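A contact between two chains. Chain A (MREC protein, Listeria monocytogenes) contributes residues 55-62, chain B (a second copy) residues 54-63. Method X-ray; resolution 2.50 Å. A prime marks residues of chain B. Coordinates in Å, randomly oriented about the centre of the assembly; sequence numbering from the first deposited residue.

Chain A, residues 55-62: LKESLDIT
Chain B, residues 54-63: DLKESLDITD

How do the two backbones meet? Each stretch enters as a helix that began earlier in its chain, and like faces like: the CA atoms of Leu55 and Leu55′ lie 6.4 Å apart, those of Leu59 and Leu59′ 7.0 Å, so the two chains are in register and run in the same general sense, though not parallel. The copies then differ. In chain A the helix ends at Ser58, and Leu59 leaves helical geometry with phi/psi of -94/167; its N still bonds to Leu55 O at 3.0 Å, and Ile61 N reaches back to Lys56 O at 3.0 Å. Chain B stays helical through Asp60′.

What fills the space between them? Leucines a helical turn apart fill it, with no hydrogen bond crossing the contact. Leu55 (m, t) and Leu55′ (m, t) both point toward the other stretch, yet they do not meet tip to tip: Leu55 CD1 settles against Leu55′ CB at 3.8 Å, while Leu55 CD2 lies 4.0 Å from Leu59′ CD1. Leu55 therefore fits between two leucines of the facing helix. Both Leu55 and Leu55′ are buried, as suits branched, wholly apolar side chains.

Where does the end of Leu55′ go? It enters a hollow lined by three residues of chain A. Its CD2 is 3.5 Å from Leu59 CD1 and 3.5 Å from Ile61 CD1, and its CD1 is 3.9 Å from Lys56 CG. The turn after Ser58 brings Ile61 (m, t; phi/psi -107/111) back to this side, with its CB toward chain B and its extended side chain reaching the leucine. Lys56 points away at CB, but its aliphatic stem supplies part of the wall.

How is the second leucine layer closed? Leu59 (m, t) and Leu59′ (chi1 -99°, between wells; chi2 t) both leave their backbones sideways, but their ends come nearer and touch, Leu59 CD2 to Leu59′ CD2 at 3.9 Å. The serines pack beside them: Ser58 CB lies against Leu59′ CD1 at 3.8 Å, and Leu59 CD1 lies 4.0 Å from Ser58′ CB. Thr62′ (m) turns its hydroxyl back to its own chain, OG1 donating to Leu59′ O at 2.6 Å, so this polar atom is satisfied where it approaches Leu59 CD2 at 4.2 Å. Altogether 424 Å² is buried, counting both sides, and shape rather than polar bonding joins the two stretches.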

ATOM      1  N   LEU A  55      16.806  17.992 -43.204  1.00 83.90           N
ATOM      2  CA  LEU A  55      15.531  17.310 -43.048  1.00 81.55           C
ATOM      3  C   LEU A  55      15.486  16.031 -43.876  1.00 82.35           C
ATOM      4  O   LEU A  55      15.153  14.961 -43.360  1.00 81.40           O
ATOM      5  CB  LEU A  55      14.390  18.228 -43.477  1.00 78.88           C
ATOM      6  CG  LEU A  55      14.102  19.427 -42.584  1.00 76.27           C
ATOM      7  CD1 LEU A  55      13.111  20.357 -43.266  1.00 76.09           C
ATOM      8  CD2 LEU A  55      13.559  18.930 -41.264  1.00 74.20           C
ATOM      9  N   LYS A  56      15.821  16.144 -45.161  1.00 83.05           N
ATOM     10  CA  LYS A  56      15.805  14.987 -46.051  1.00 84.44           C
ATOM     11  C   LYS A  56      16.785  13.926 -45.594  1.00 85.96           C
ATOM     12  O   LYS A  56      16.618  12.750 -45.923  1.00 86.08           O
ATOM     13  CB  LYS A  56      16.111  15.398 -47.496  1.00 83.68           C
ATOM     14  CG  LYS A  56      14.931  16.029 -48.228  1.00 83.55           C
ATOM     15  CD  LYS A  56      15.347  16.632 -49.562  1.00 81.91           C
ATOM     16  CE  LYS A  56      14.163  17.277 -50.258  1.00 82.16           C
ATOM     17  NZ  LYS A  56      14.564  18.130 -51.416  1.00 81.31           N
ATOM     18  N   GLU A  57      17.806  14.339 -44.843  1.00 87.62           N
ATOM     19  CA  GLU A  57      18.795  13.396 -44.323  1.00 88.60           C
ATOM     20  C   GLU A  57      18.240  12.722 -43.064  1.00 87.07           C
ATOM     21  O   GLU A  57      18.504  11.541 -42.822  1.00 86.02           O
ATOM     22  CB  GLU A  57      20.123  14.106 -44.007  1.00 92.10           C
ATOM     23  CG  GLU A  57      20.890  14.589 -45.248  1.00 97.61           C
ATOM     24  CD  GLU A  57      22.312  15.070 -44.939  1.00100.49           C
ATOM     25  OE1 GLU A  57      22.471  15.955 -44.064  1.00102.33           O
ATOM     26  OE2 GLU A  57      23.268  14.567 -45.580  1.00101.34           O
ATOM     27  N   SER A  58      17.465  13.477 -42.280  1.00 85.97           N
ATOM     28  CA  SER A  58      16.844  12.976 -41.049  1.00 84.14           C
ATOM     29  C   SER A  58      15.860  11.875 -41.427  1.00 83.01           C
ATOM     30  O   SER A  58      15.744  10.861 -40.744  1.00 81.88           O
ATOM     31  CB  SER A  58      16.107  14.107 -40.332  1.00 84.31           C
ATOM     32  OG  SER A  58      16.982  15.189 -40.058  1.00 85.66           O
ATOM     33  N   LEU A  59      15.140  12.107 -42.518  1.00 81.94           N
ATOM     34  CA  LEU A  59      14.197  11.141 -43.062  1.00 80.08           C
ATOM     35  C   LEU A  59      15.078  10.425 -44.081  1.00 82.50           C
ATOM     36  O   LEU A  59      16.169  10.906 -44.392  1.00 84.05           O
ATOM     37  CB  LEU A  59      13.056  11.882 -43.750  1.00 75.30           C
ATOM     38  CG  LEU A  59      12.376  12.877 -42.807  1.00 71.42           C
ATOM     39  CD1 LEU A  59      11.655  13.970 -43.587  1.00 69.32           C
ATOM     40  CD2 LEU A  59      11.436  12.113 -41.899  1.00 66.46           C
ATOM     41  N   ASP A  60      14.656   9.290 -44.610  1.00 83.72           N
ATOM     42  CA  ASP A  60      15.529   8.625 -45.574  1.00 84.94           C
ATOM     43  C   ASP A  60      15.194   9.050 -46.999  1.00 83.35           C
ATOM     44  O   ASP A  60      14.764   8.236 -47.822  1.00 84.16           O
ATOM     45  CB  ASP A  60      15.415   7.110 -45.426  1.00 89.64           C
ATOM     46  CG  ASP A  60      16.766   6.447 -45.301  1.00 92.70           C
ATOM     47  OD1 ASP A  60      17.569   6.919 -44.465  1.00 94.72           O
ATOM     48  OD2 ASP A  60      17.022   5.464 -46.032  1.00 94.78           O
ATOM     49  N   ILE A  61      15.412  10.328 -47.288  1.00 80.52           N
ATOM     50  CA  ILE A  61      15.085  10.867 -48.597  1.00 78.97           C
ATOM     51  C   ILE A  61      16.257  11.180 -49.514  1.00 78.55           C
ATOM     52  O   ILE A  61      17.022  12.120 -49.294  1.00 79.37           O
ATOM     53  CB  ILE A  61      14.221  12.122 -48.445  1.00 77.38           C
ATOM     54  CG1 ILE A  61      12.943  11.761 -47.690  1.00 76.56           C
ATOM     55  CG2 ILE A  61      13.894  12.699 -49.807  1.00 77.06           C
ATOM     56  CD1 ILE A  61      12.090  12.944 -47.323  1.00 76.83           C
ATOM     57  N   THR A  62      16.374  10.384 -50.565  1.00 77.42           N
ATOM     58  CA  THR A  62      17.431  10.564 -51.541  1.00 77.27           C
ATOM     59  C   THR A  62      16.816  10.895 -52.891  1.00 76.13           C
ATOM     60  O   THR A  62      15.676  10.523 -53.174  1.00 74.54           O
ATOM     61  CB  THR A  62      18.253   9.283 -51.693  1.00 77.57           C
ATOM     62  OG1 THR A  62      17.382   8.207 -52.069  1.00 78.55           O
ATOM     63  CG2 THR A  62      18.939   8.940 -50.387  1.00 76.93           C
TER
ATOM     64  N   ASP B  54       6.491  20.813 -44.656  1.00 73.71           N
ATOM     65  CA  ASP B  54       5.962  19.469 -44.801  1.00 74.46           C
ATOM     66  C   ASP B  54       6.947  18.440 -44.258  1.00 74.07           C
ATOM     67  O   ASP B  54       6.549  17.497 -43.575  1.00 73.15           O
ATOM     68  CB  ASP B  54       5.638  19.159 -46.275  1.00 77.68           C
ATOM     69  CG  ASP B  54       4.575  20.097 -46.873  1.00 81.35           C
ATOM     70  OD1 ASP B  54       3.627  20.498 -46.155  1.00 83.18           O
ATOM     71  OD2 ASP B  54       4.678  20.417 -48.078  1.00 82.64           O
ATOM     72  N   LEU B  55       8.231  18.624 -44.556  1.00 74.35           N
ATOM     73  CA  LEU B  55       9.255  17.695 -44.094  1.00 73.93           C
ATOM     74  C   LEU B  55       9.400  17.687 -42.579  1.00 74.37           C
ATOM     75  O   LEU B  55       9.660  16.637 -41.987  1.00 72.74           O
ATOM     76  CB  LEU B  55      10.591  18.009 -44.764  1.00 74.14           C
ATOM     77  CG  LEU B  55      10.667  17.509 -46.212  1.00 74.17           C
ATOM     78  CD1 LEU B  55      11.924  18.024 -46.877  1.00 74.89           C
ATOM     79  CD2 LEU B  55      10.641  15.994 -46.233  1.00 72.35           C
ATOM     80  N   LYS B  56       9.234  18.853 -41.953  1.00 75.02           N
ATOM     81  CA  LYS B  56       9.315  18.948 -40.495  1.00 75.44           C
ATOM     82  C   LYS B  56       8.182  18.098 -39.936  1.00 75.46           C
ATOM     83  O   LYS B  56       8.411  17.195 -39.131  1.00 76.01           O
ATOM     84  CB  LYS B  56       9.129  20.389 -40.020  1.00 75.56           C
ATOM     85  CG  LYS B  56      10.259  21.343 -40.363  1.00 77.01           C
ATOM     86  CD  LYS B  56       9.785  22.795 -40.194  1.00 80.11           C
ATOM     87  CE  LYS B  56      10.825  23.816 -40.655  1.00 81.01           C
ATOM     88  NZ  LYS B  56      12.037  23.806 -39.782  1.00 82.51           N
ATOM     89  N   GLU B  57       6.960  18.400 -40.370  1.00 75.20           N
ATOM     90  CA  GLU B  57       5.782  17.653 -39.936  1.00 75.83           C
ATOM     91  C   GLU B  57       6.035  16.157 -40.005  1.00 75.72           C
ATOM     92  O   GLU B  57       5.553  15.409 -39.165  1.00 76.43           O
ATOM     93  CB  GLU B  57       4.573  17.999 -40.803  1.00 75.70           C
ATOM     94  CG  GLU B  57       3.702  19.097 -40.252  1.00 78.25           C
ATOM     95  CD  GLU B  57       2.597  19.492 -41.209  1.00 80.75           C
ATOM     96  OE1 GLU B  57       1.910  18.585 -41.729  1.00 81.32           O
ATOM     97  OE2 GLU B  57       2.409  20.710 -41.439  1.00 83.95           O
ATOM     98  N   SER B  58       6.791  15.721 -41.006  1.00 76.06           N
ATOM     99  CA  SER B  58       7.100  14.309 -41.153  1.00 77.50           C
ATOM    100  C   SER B  58       7.959  13.802 -40.007  1.00 79.93           C
ATOM    101  O   SER B  58       7.727  12.712 -39.498  1.00 79.47           O
ATOM    102  CB  SER B  58       7.822  14.040 -42.474  1.00 76.54           C
ATOM    103  OG  SER B  58       6.911  13.838 -43.536  1.00 74.92           O
ATOM    104  N   LEU B  59       8.951  14.590 -39.602  1.00 82.99           N
ATOM    105  CA  LEU B  59       9.841  14.194 -38.519  1.00 85.44           C
ATOM    106  C   LEU B  59       9.158  13.960 -37.180  1.00 88.12           C
ATOM    107  O   LEU B  59       9.465  12.992 -36.483  1.00 89.08           O
ATOM    108  CB  LEU B  59      10.946  15.229 -38.335  1.00 84.59           C
ATOM    109  CG  LEU B  59      12.290  14.883 -38.973  1.00 84.97           C
ATOM    110  CD1 LEU B  59      13.296  15.953 -38.592  1.00 84.47           C
ATOM    111  CD2 LEU B  59      12.770  13.515 -38.495  1.00 83.40           C
ATOM    112  N   ASP B  60       8.236  14.843 -36.818  1.00 90.50           N
ATOM    113  CA  ASP B  60       7.534  14.731 -35.541  1.00 93.67           C
ATOM    114  C   ASP B  60       6.777  13.432 -35.352  1.00 94.73           C
ATOM    115  O   ASP B  60       6.835  12.809 -34.291  1.00 95.86           O
ATOM    116  CB  ASP B  60       6.553  15.883 -35.379  1.00 95.76           C
ATOM    117  CG  ASP B  60       7.231  17.220 -35.450  1.00 99.08           C
ATOM    118  OD1 ASP B  60       6.578  18.225 -35.103  1.00101.06           O
ATOM    119  OD2 ASP B  60       8.417  17.260 -35.855  1.00100.32           O
ATOM    120  N   ILE B  61       6.057  13.027 -36.384  1.00 94.83           N
ATOM    121  CA  ILE B  61       5.274  11.816 -36.311  1.00 95.02           C
ATOM    122  C   ILE B  61       6.136  10.577 -36.545  1.00 95.60           C
ATOM    123  O   ILE B  61       5.619   9.468 -36.584  1.00 96.02           O
ATOM    124  CB  ILE B  61       4.138  11.873 -37.348  1.00 95.02           C
ATOM    125  CG1 ILE B  61       3.580  13.302 -37.425  1.00 95.57           C
ATOM    126  CG2 ILE B  61       3.021  10.917 -36.961  1.00 96.26           C
ATOM    127  CD1 ILE B  61       3.003  13.848 -36.111  1.00 95.94           C
ATOM    128  N   THR B  62       7.450  10.759 -36.676  1.00 97.37           N
ATOM    129  CA  THR B  62       8.362   9.637 -36.940  1.00 99.29           C
ATOM    130  C   THR B  62       8.315   8.516 -35.901  1.00101.90           C
ATOM    131  O   THR B  62       7.903   7.392 -36.210  1.00101.70           O
ATOM    132  CB  THR B  62       9.834  10.106 -37.087  1.00 98.38           C
ATOM    133  OG1 THR B  62       9.930  11.073 -38.138  1.00 96.90           O
ATOM    134  CG2 THR B  62      10.737   8.927 -37.441  1.00 97.73           C
ATOM    135  N   ASP B  63       8.750   8.811 -34.680  1.00104.30           N
ATOM    136  CA  ASP B  63       8.734   7.813 -33.614  1.00106.20           C
ATOM    137  C   ASP B  63       7.291   7.383 -33.385  1.00105.57           C
ATOM    138  O   ASP B  63       7.018   6.252 -32.983  1.00105.39           O
ATOM    139  CB  ASP B  63       9.318   8.411 -32.336  1.00109.88           C
ATOM    140  CG  ASP B  63      10.729   8.941 -32.540  1.00113.96           C
ATOM    141  OD1 ASP B  63      11.626   8.131 -32.875  1.00115.75           O
ATOM    142  OD2 ASP B  63      10.940  10.166 -32.373  1.00115.73           O
TER